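Local structure of profilin II (Homo sapiens, 1D1J) at residues A127-L130 with A131-L134. The protein binds actin and poly-L-proline sequences, and so probably links the control of actin assembly to proline-rich partner proteins. Numbering follows the deposited sequence.
Sequences AYEL and ALYL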
# COMPACT_ATOMS: atom_id res chain seq x y z
N ALA A 127 3.83 9.63 -8.64
CA ALA A 127 4.56 8.58 -9.35
C ALA A 127 4.73 7.39 -8.39
O ALA A 127 4.46 6.25 -8.76
CB ALA A 127 5.92 9.10 -9.79
N TYR A 128 5.13 7.68 -7.15
CA TYR A 128 5.33 6.66 -6.12
C TYR A 128 4.08 5.81 -5.93
O TYR A 128 4.16 4.58 -5.92
CB TYR A 128 5.72 7.30 -4.79
CG TYR A 128 5.86 6.30 -3.66
CD1 TYR A 128 7.01 5.49 -3.55
CD2 TYR A 128 4.86 6.16 -2.69
CE1 TYR A 128 7.15 4.58 -2.51
CE2 TYR A 128 4.99 5.25 -1.64
CZ TYR A 128 6.14 4.46 -1.56
OH TYR A 128 6.27 3.57 -0.53
N GLU A 129 2.94 6.46 -5.76
CA GLU A 129 1.68 5.74 -5.57
C GLU A 129 1.31 4.80 -6.72
O GLU A 129 0.96 3.65 -6.47
CB GLU A 129 0.51 6.69 -5.26
CG GLU A 129 0.53 7.30 -3.85
CD GLU A 129 0.49 6.26 -2.73
OE1 GLU A 129 -0.14 5.20 -2.91
OE2 GLU A 129 1.08 6.51 -1.66
N LEU A 130 1.42 5.26 -7.97
CA LEU A 130 1.08 4.39 -9.10
C LEU A 130 2.06 3.23 -9.25
O LEU A 130 1.66 2.13 -9.63
CB LEU A 130 0.99 5.18 -10.41
CG LEU A 130 0.51 4.31 -11.58
CD1 LEU A 130 -0.86 3.70 -11.26
CD2 LEU A 130 0.45 5.13 -12.87
N ALA A 131 3.34 3.49 -8.98
CA ALA A 131 4.39 2.47 -9.06
C ALA A 131 4.13 1.39 -8.00
O ALA A 131 4.22 0.19 -8.28
CB ALA A 131 5.77 3.09 -8.85
N LEU A 132 3.77 1.83 -6.79
CA LEU A 132 3.47 0.94 -5.67
C LEU A 132 2.27 0.07 -6.01
O LEU A 132 2.24 -1.12 -5.69
CB LEU A 132 3.19 1.74 -4.40
CG LEU A 132 2.90 0.94 -3.13
CD1 LEU A 132 4.07 0.02 -2.83
CD2 LEU A 132 2.63 1.89 -1.96
N TYR A 133 1.27 0.67 -6.65
CA TYR A 133 0.08 -0.05 -7.05
C TYR A 133 0.47 -1.15 -8.06
O TYR A 133 0.07 -2.31 -7.92
CB TYR A 133 -0.96 0.90 -7.64
CG TYR A 133 -2.15 0.18 -8.23
CD1 TYR A 133 -3.02 -0.54 -7.41
CD2 TYR A 133 -2.38 0.18 -9.60
CE1 TYR A 133 -4.09 -1.26 -7.96
CE2 TYR A 133 -3.43 -0.54 -10.16
CZ TYR A 133 -4.29 -1.26 -9.33
OH TYR A 133 -5.35 -1.96 -9.87
N LEU A 134 1.27 -0.78 -9.06
CA LEU A 134 1.71 -1.72 -10.09
C LEU A 134 2.56 -2.88 -9.52
O LEU A 134 2.36 -4.03 -9.91
CB LEU A 134 2.45 -1.00 -11.22
CG LEU A 134 1.61 0.03 -11.98
CD1 LEU A 134 2.46 0.68 -13.06
CD2 LEU A 134 0.38 -0.63 -12.59
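Tyr128 and Leu132 both turn CG away from the backbone N (chi1 177° and -178°); being four residues apart, on the same side of the helix, their side chains run side by side in the same direction, and Leu132 CD2 lies 4.1 Å from Tyr128 CE2, oblique to the ring. Leu130 and Tyr133, three residues apart, meet through CD1 and CD2 at 4.2 Å, the side chains crossing at a slant. Leu134 differs: with chi1 at -62° its CG sits beside its own N, 3.2 Å from Leu130 O, and its CD1 comes within 4.4 Å of Leu130 CG. Beneath these contacts run four i to i+4 bonds, among them Leu132 N to Tyr128 O at 2.9 Å, which identify about two unbroken alpha-helical turns of the C-terminal helix 120-136 of the profilin fold. Glu129 OE2 of this chain is hydrogen-bonded to Tyr128 OH of the third subunit and salt-bridged to Arg136 NH2 of the second, while Tyr133 stacks on Tyr133 of the second. The chemistry thus implies two roles: Leu130 and Leu134 pack on Tyr6 of the N-terminal helix 4-10, Tyr128, Glu129, Leu132 and Tyr133 meet other subunits, and Leu130 touches both.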